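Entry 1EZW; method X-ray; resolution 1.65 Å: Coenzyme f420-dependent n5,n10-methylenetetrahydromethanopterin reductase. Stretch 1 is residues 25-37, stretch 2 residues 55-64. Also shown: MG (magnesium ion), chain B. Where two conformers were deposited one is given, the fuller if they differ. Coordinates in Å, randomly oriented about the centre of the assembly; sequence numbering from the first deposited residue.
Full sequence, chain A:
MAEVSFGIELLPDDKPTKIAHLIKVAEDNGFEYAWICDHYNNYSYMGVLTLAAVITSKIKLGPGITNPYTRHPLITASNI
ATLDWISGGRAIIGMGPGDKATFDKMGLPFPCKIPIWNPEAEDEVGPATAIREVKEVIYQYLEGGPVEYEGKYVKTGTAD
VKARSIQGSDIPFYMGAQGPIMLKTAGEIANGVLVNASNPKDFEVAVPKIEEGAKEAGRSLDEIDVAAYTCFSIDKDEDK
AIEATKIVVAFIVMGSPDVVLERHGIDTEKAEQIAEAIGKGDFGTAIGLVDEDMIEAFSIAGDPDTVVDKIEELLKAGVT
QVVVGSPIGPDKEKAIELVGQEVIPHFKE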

ATOM      1  N   VAL A  25      -3.471  13.011  -6.665  1.00 14.70           N
ATOM      2  CA  VAL A  25      -4.296  14.166  -7.062  1.00 16.48           C
ATOM      3  C   VAL A  25      -4.032  14.500  -8.523  1.00 15.68           C
ATOM      4  O   VAL A  25      -4.988  14.674  -9.300  1.00 16.11           O
ATOM      5  CB  VAL A  25      -4.092  15.375  -6.160  1.00 16.84           C
ATOM      6  CG1 VAL A  25      -4.979  16.570  -6.648  1.00 16.68           C
ATOM      7  CG2 VAL A  25      -4.525  14.982  -4.712  1.00 18.85           C
ATOM      8  N   ALA A  26      -2.769  14.491  -8.917  1.00 14.58           N
ATOM      9  CA  ALA A  26      -2.453  14.736 -10.351  1.00 15.09           C
ATOM     10  C   ALA A  26      -3.107  13.693 -11.261  1.00 15.13           C
ATOM     11  O   ALA A  26      -3.726  14.030 -12.308  1.00 14.48           O
ATOM     12  CB  ALA A  26      -0.928  14.758 -10.575  1.00 16.11           C
ATOM     13  N   GLU A  27      -3.000  12.407 -10.917  1.00 14.01           N
ATOM     14  CA  GLU A  27      -3.643  11.371 -11.722  1.00 13.95           C
ATOM     15  C   GLU A  27      -5.153  11.634 -11.818  1.00 15.39           C
ATOM     16  O   GLU A  27      -5.747  11.524 -12.895  1.00 15.65           O
ATOM     17  CB  GLU A  27      -3.462   9.993 -11.081  1.00 15.28           C
ATOM     18  CG  GLU A  27      -4.181   8.877 -11.821  1.00 15.30           C
ATOM     19  CD  GLU A  27      -3.890   7.528 -11.169  1.00 17.18           C
ATOM     20  OE1 GLU A  27      -4.800   6.936 -10.548  1.00 18.87           O
ATOM     21  OE2 GLU A  27      -2.722   7.115 -11.269  1.00 16.36           O
ATOM     22  N   ASP A  28      -5.777  11.953 -10.684  1.00 13.37           N
ATOM     23  CA  ASP A  28      -7.222  12.158 -10.656  1.00 14.96           C
ATOM     24  C   ASP A  28      -7.624  13.345 -11.538  1.00 15.77           C
ATOM     25  O   ASP A  28      -8.765  13.389 -12.047  1.00 17.28           O
ATOM     26  CB  ASP A  28      -7.710  12.461  -9.233  1.00 15.68           C
ATOM     27  CG  ASP A  28      -7.687  11.246  -8.314  1.00 20.14           C
ATOM     28  OD1 ASP A  28      -7.477  10.109  -8.753  1.00 17.80           O
ATOM     29  OD2 ASP A  28      -7.892  11.471  -7.114  1.00 19.33           O
ATOM     30  N   ASN A  29      -6.681  14.238 -11.741  1.00 16.13           N
ATOM     31  CA  ASN A  29      -6.900  15.439 -12.551  1.00 17.54           C
ATOM     32  C   ASN A  29      -6.428  15.374 -13.994  1.00 19.96           C
ATOM     33  O   ASN A  29      -6.371  16.414 -14.680  1.00 21.22           O
ATOM     34  CB  ASN A  29      -6.306  16.634 -11.828  1.00 18.87           C
ATOM     35  CG  ASN A  29      -7.239  17.119 -10.727  1.00 21.59           C
ATOM     36  OD1 ASN A  29      -8.112  17.960 -10.975  1.00 20.64           O
ATOM     37  ND2 ASN A  29      -7.125  16.534  -9.506  1.00 17.49           N
ATOM     38  N   GLY A  30      -6.097  14.183 -14.447  1.00 18.46           N
ATOM     39  CA  GLY A  30      -5.721  14.043 -15.848  1.00 19.22           C
ATOM     40  C   GLY A  30      -4.271  14.114 -16.226  1.00 18.76           C
ATOM     41  O   GLY A  30      -3.955  14.081 -17.424  1.00 19.71           O
ATOM     42  N   PHE A  31      -3.382  14.249 -15.240  1.00 14.92           N
ATOM     43  CA  PHE A  31      -1.946  14.226 -15.571  1.00 15.50           C
ATOM     44  C   PHE A  31      -1.576  12.783 -15.955  1.00 16.76           C
ATOM     45  O   PHE A  31      -2.055  11.818 -15.343  1.00 17.02           O
ATOM     46  CB  PHE A  31      -1.077  14.656 -14.365  1.00 15.03           C
ATOM     47  CG  PHE A  31      -1.128  16.123 -14.074  1.00 14.98           C
ATOM     48  CD1 PHE A  31      -2.308  16.735 -13.586  1.00 15.76           C
ATOM     49  CD2 PHE A  31       0.025  16.898 -14.251  1.00 14.83           C
ATOM     50  CE1 PHE A  31      -2.287  18.117 -13.278  1.00 17.50           C
ATOM     51  CE2 PHE A  31       0.040  18.270 -13.949  1.00 16.44           C
ATOM     52  CZ  PHE A  31      -1.113  18.870 -13.460  1.00 17.58           C
ATOM     53  N   GLU A  32      -0.709  12.617 -16.960  0.60 17.23           N
ATOM     54  CA  GLU A  32      -0.330  11.286 -17.414  0.60 17.93           C
ATOM     55  C   GLU A  32       1.093  10.864 -17.045  0.60 16.80           C
ATOM     56  O   GLU A  32       1.463   9.696 -17.210  0.60 18.14           O
ATOM     57  CB  GLU A  32      -0.553  11.171 -18.922  0.60 20.38           C
ATOM     58  CG  GLU A  32      -2.047  11.195 -19.282  0.60 22.29           C
ATOM     59  CD  GLU A  32      -2.290  11.189 -20.784  0.60 24.22           C
ATOM     60  OE1 GLU A  32      -2.070  10.151 -21.430  0.60 27.02           O
ATOM     61  OE2 GLU A  32      -2.688  12.241 -21.316  0.60 22.92           O
ATOM     62  N   TYR A  33       1.890  11.807 -16.574  1.00 16.06           N
ATOM     63  CA  TYR A  33       3.254  11.481 -16.140  1.00 16.55           C
ATOM     64  C   TYR A  33       3.593  12.073 -14.809  1.00 15.98           C
ATOM     65  O   TYR A  33       3.245  13.214 -14.546  1.00 16.75           O
ATOM     66  CB  TYR A  33       4.303  12.048 -17.116  1.00 17.57           C
ATOM     67  CG  TYR A  33       4.187  11.477 -18.498  1.00 17.75           C
ATOM     68  CD1 TYR A  33       3.244  11.972 -19.411  1.00 18.88           C
ATOM     69  CD2 TYR A  33       5.006  10.426 -18.895  1.00 19.41           C
ATOM     70  CE1 TYR A  33       3.129  11.425 -20.692  1.00 18.50           C
ATOM     71  CE2 TYR A  33       4.911   9.869 -20.165  1.00 20.14           C
ATOM     72  CZ  TYR A  33       3.958  10.385 -21.063  1.00 21.52           C
ATOM     73  OH  TYR A  33       3.821   9.795 -22.300  1.00 20.81           O
ATOM     74  N   ALA A  34       4.345  11.324 -13.980  1.00 14.33           N
ATOM     75  CA  ALA A  34       4.808  11.880 -12.696  1.00 13.69           C
ATOM     76  C   ALA A  34       6.308  11.535 -12.622  1.00 14.78           C
ATOM     77  O   ALA A  34       6.700  10.345 -12.731  1.00 16.53           O
ATOM     78  CB  ALA A  34       4.040  11.230 -11.483  1.00 15.02           C
ATOM     79  N   TRP A  35       7.100  12.577 -12.440  1.00 14.62           N
ATOM     80  CA  TRP A  35       8.550  12.481 -12.400  1.00 15.79           C
ATOM     81  C   TRP A  35       9.063  12.848 -11.034  1.00 18.24           C
ATOM     82  O   TRP A  35       8.700  13.882 -10.487  1.00 17.74           O
ATOM     83  CB  TRP A  35       9.170  13.462 -13.405  1.00 17.79           C
ATOM     84  CG  TRP A  35       8.732  13.250 -14.839  1.00 17.07           C
ATOM     85  CD1 TRP A  35       7.762  13.948 -15.545  1.00 16.48           C
ATOM     86  CD2 TRP A  35       9.296  12.313 -15.762  1.00 16.98           C
ATOM     87  NE1 TRP A  35       7.713  13.500 -16.839  1.00 17.98           N
ATOM     88  CE2 TRP A  35       8.642  12.496 -17.004  1.00 17.04           C
ATOM     89  CE3 TRP A  35      10.299  11.332 -15.662  1.00 15.68           C
ATOM     90  CZ2 TRP A  35       8.958  11.732 -18.153  1.00 17.37           C
ATOM     91  CZ3 TRP A  35      10.614  10.573 -16.812  1.00 16.65           C
ATOM     92  CH2 TRP A  35       9.939  10.783 -18.037  1.00 19.66           C
ATOM     93  N   ILE A  36       9.945  12.012 -10.494  1.00 17.74           N
ATOM     94  CA  ILE A  36      10.495  12.283  -9.164  1.00 19.70           C
ATOM     95  C   ILE A  36      12.005  12.410  -9.311  1.00 20.51           C
ATOM     96  O   ILE A  36      12.666  11.510  -9.833  1.00 20.47           O
ATOM     97  CB  ILE A  36      10.148  11.149  -8.157  1.00 20.43           C
ATOM     98  CG1 ILE A  36       8.646  11.216  -7.825  1.00 21.72           C
ATOM     99  CG2 ILE A  36      10.948  11.356  -6.850  1.00 21.88           C
ATOM    100  CD1 ILE A  36       8.297  12.546  -7.099  1.00 22.67           C
ATOM    101  N   CYS A  37      12.550  13.541  -8.875  0.60 20.37           N
ATOM    102  CA  CYS A  37      13.985  13.803  -8.982  0.60 22.11           C
ATOM    103  C   CYS A  37      14.825  12.819  -8.183  0.60 21.50           C
ATOM    104  O   CYS A  37      14.356  12.224  -7.210  0.60 21.27           O
ATOM    105  CB  CYS A  37      14.269  15.215  -8.505  0.60 25.64           C
ATOM    106  SG  CYS A  37      13.118  16.338  -9.248  0.60 32.60           S
ATOM    107  N   ILE A  55      -0.300   3.790  -4.360  0.65 16.81           N
ATOM    108  CA  ILE A  55      -1.381   4.757  -4.173  0.65 17.93           C
ATOM    109  C   ILE A  55      -2.015   5.309  -5.446  0.65 17.05           C
ATOM    110  O   ILE A  55      -2.874   6.176  -5.402  0.65 17.46           O
ATOM    111  CB  ILE A  55      -0.821   5.944  -3.339  0.65 19.48           C
ATOM    112  CG1 ILE A  55      -0.299   5.417  -1.999  0.65 21.81           C
ATOM    113  CG2 ILE A  55      -1.867   6.994  -3.127  0.65 22.57           C
ATOM    114  CD1 ILE A  55      -1.334   4.742  -1.173  0.65 20.48           C
ATOM    115  N   THR A  56      -1.580   4.799  -6.592  1.00 15.89           N
ATOM    116  CA  THR A  56      -2.078   5.281  -7.887  1.00 14.39           C
ATOM    117  C   THR A  56      -2.318   4.093  -8.786  1.00 15.13           C
ATOM    118  O   THR A  56      -1.885   3.003  -8.451  1.00 15.08           O
ATOM    119  CB  THR A  56      -1.064   6.222  -8.605  1.00 15.17           C
ATOM    120  OG1 THR A  56       0.192   5.541  -8.777  1.00 15.03           O
ATOM    121  CG2 THR A  56      -0.802   7.493  -7.795  1.00 17.01           C
ATOM    122  N   SER A  57      -2.984   4.303  -9.913  1.00 15.32           N
ATOM    123  CA  SER A  57      -3.265   3.220 -10.860  1.00 15.51           C
ATOM    124  C   SER A  57      -3.095   3.475 -12.337  1.00 15.93           C
ATOM    125  O   SER A  57      -3.150   2.538 -13.137  1.00 18.85           O
ATOM    126  CB  SER A  57      -4.684   2.693 -10.637  1.00 19.05           C
ATOM    127  OG  SER A  57      -4.656   1.950  -9.403  1.00 18.21           O
ATOM    128  N   LYS A  58      -2.969   4.732 -12.726  1.00 17.25           N
ATOM    129  CA  LYS A  58      -2.913   5.071 -14.162  1.00 18.51           C
ATOM    130  C   LYS A  58      -1.736   5.929 -14.573  1.00 16.78           C
ATOM    131  O   LYS A  58      -1.193   5.800 -15.693  1.00 17.70           O
ATOM    132  CB  LYS A  58      -4.189   5.874 -14.536  1.00 21.47           C
ATOM    133  CG  LYS A  58      -5.540   5.267 -14.161  1.00 30.73           C
ATOM    134  CD  LYS A  58      -6.674   6.312 -14.514  1.00 34.97           C
ATOM    135  CE  LYS A  58      -8.096   5.798 -14.228  1.00 39.03           C
ATOM    136  NZ  LYS A  58      -9.220   6.774 -14.468  1.00 41.37           N
ATOM    137  N   ILE A  59      -1.335   6.844 -13.696  1.00 15.49           N
ATOM    138  CA  ILE A  59      -0.275   7.760 -14.085  1.00 16.66           C
ATOM    139  C   ILE A  59       1.065   7.034 -14.275  1.00 17.51           C
ATOM    140  O   ILE A  59       1.376   6.091 -13.538  1.00 16.99           O
ATOM    141  CB  ILE A  59      -0.170   8.904 -13.042  1.00 16.67           C
ATOM    142  CG1 ILE A  59       0.638  10.066 -13.599  1.00 15.45           C
ATOM    143  CG2 ILE A  59       0.436   8.379 -11.744  1.00 16.69           C
ATOM    144  CD1 ILE A  59       0.488  11.334 -12.687  1.00 17.51           C
ATOM    145  N   LYS A  60       1.833   7.456 -15.283  1.00 16.83           N
ATOM    146  CA  LYS A  60       3.164   6.859 -15.486  1.00 16.13           C
ATOM    147  C   LYS A  60       4.089   7.478 -14.453  1.00 16.74           C
ATOM    148  O   LYS A  60       3.950   8.652 -14.071  1.00 17.19           O
ATOM    149  CB  LYS A  60       3.617   7.064 -16.924  1.00 17.45           C
ATOM    150  CG  LYS A  60       2.687   6.274 -17.861  1.00 21.05           C
ATOM    151  CD  LYS A  60       3.005   6.459 -19.365  1.00 27.48           C
ATOM    152  CE  LYS A  60       2.086   7.453 -20.019  1.00 30.72           C
ATOM    153  NZ  LYS A  60       2.173   7.272 -21.524  1.00 34.79           N
ATOM    154  N   LEU A  61       5.020   6.640 -13.971  0.60 16.49           N
ATOM    155  CA  LEU A  61       5.939   6.930 -12.841  0.60 16.08           C
ATOM    156  C   LEU A  61       7.410   6.675 -13.123  0.60 15.54           C
ATOM    157  O   LEU A  61       7.738   5.609 -13.620  0.60 15.57           O
ATOM    158  CB  LEU A  61       5.605   5.972 -11.639  0.60 15.93           C
ATOM    159  CG  LEU A  61       4.810   6.119 -10.333  0.60 20.94           C
ATOM    160  CD1 LEU A  61       3.999   7.391 -10.301  0.60 16.85           C
ATOM    161  CD2 LEU A  61       3.906   4.878 -10.153  0.60 19.02           C
ATOM    162  N   GLY A  62       8.294   7.615 -12.821  1.00 15.75           N
ATOM    163  CA  GLY A  62       9.701   7.249 -12.953  1.00 16.02           C
ATOM    164  C   GLY A  62      10.607   8.331 -12.489  1.00 15.15           C
ATOM    165  O   GLY A  62      10.192   9.481 -12.182  1.00 14.94           O
ATOM    166  N   PRO A  63      11.908   8.006 -12.444  1.00 16.16           N
ATOM    167  CA  PRO A  63      12.887   8.982 -12.018  1.00 16.58           C
ATOM    168  C   PRO A  63      13.017  10.082 -13.071  1.00 17.95           C
ATOM    169  O   PRO A  63      13.104   9.777 -14.254  1.00 18.23           O
ATOM    170  CB  PRO A  63      14.159   8.137 -11.856  1.00 16.34           C
ATOM    171  CG  PRO A  63      13.995   7.054 -12.870  1.00 16.66           C
ATOM    172  CD  PRO A  63      12.523   6.695 -12.753  1.00 16.46           C
ATOM    173  N   GLY A  64      13.035  11.339 -12.623  1.00 18.00           N
ATOM    174  CA  GLY A  64      13.173  12.474 -13.536  1.00 20.27           C
ATOM    175  C   GLY A  64      14.037  13.512 -12.853  1.00 22.59           C
ATOM    176  O   GLY A  64      13.513  14.470 -12.264  1.00 25.31           O
TER
HETATM  177 MG    MG B 361      -2.473   0.826  -8.205  0.50 24.44          MG
HETATM  178  O   HOH W   1      -0.871   7.703 -17.757  1.00 27.06           O
HETATM  179  O   HOH W   2       0.290   9.042 -21.835  1.00 38.82           O
HETATM  180  O   HOH W   3      -0.637  -0.227  -7.065  1.00 21.45           O
HETATM  181  O   HOH W   4      -3.324   1.549  -6.076  1.00 21.45           O

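The two stretches meet as neighbouring parallel strands, with Glu27, near the end of a helix, reaching the loop that leads into the second strand. Together they bury 776 Å². Glu27, Ile59 and Lys60 cover the most surface.

Strand 33-36 runs beside strand 60-63, their directions 20° apart. The hydrogen bonds alternate as expected for parallel strands. Lys60 N donates to Glu32 O at 3.0 Å, and Lys60 O accepts from Ala34 N at 2.7 Å. Gly62 N then donates to Ala34 O at 3.2 Å, and Gly62 O accepts from Ile36 N at 3.1 Å. The ladder closes with Gly64 N donating to Ile36 O at 2.8 Å. Pro63 CA lies 3.3 Å from the same Ile36 O in a CA-H...O contact; the missing amide hydrogen of this proline costs the ladder nothing, since the alternate residues Gly62 and Gly64 supply the amides.

Glu27 sits in the last turn of its helix and extends toward the other stretch, with chi1 and chi2 both t. Its carboxylate gathers backbone amides from the loop. Glu27 OE2 accepts from Lys58 N at 2.8 Å, from Ile59 N at 2.8 Å and from Ser57 N at 3.1 Å. Ser57 N also makes a weak bond to Glu27 OE1 at 3.3 Å. A buried carboxylate needs such donors, and the loop amides converge to supply them. Next to this loop turn, Thr56 O binds the magnesium ion, MG, at 2.3 Å.

Ile59 turns its side chain toward the first stretch and packs its CD1 among apolar side chains. Ile59 CD1 lies 3.8 Å from Ala34 CB, 4.0 Å from Phe31 CB and 4.3 Å from Ala26 CB. It thus joins the helix to the strand. Ala34 and Leu61 point to the same face of the sheet, with Ala34 CB 4.0 Å from Leu61 CD1.

Lys60 shares the other face with Tyr33 and Trp35. Lys60 CE lies over the Tyr33 ring, 4.0 Å from its centroid, in a CH-pi contact. Lys60 NZ continues to Tyr33 OH and donates a hydrogen bond at 3.1 Å. The lysine therefore uses both its aliphatic part and its charged end on one tyrosine. Water 2 links Lys60 NZ to Glu32 OE1, at 2.6 Å from each. Water 1 donates to Glu32 O at 3.1 Å and to Lys58 O at 2.8 Å.

At the far end, Trp35 CE3 lies 3.8 Å from Gly64 CA. An ideal CB on Gly64 would fall 2.7 Å from Trp35 CB, a clash, so the absence of a side chain allows this close approach.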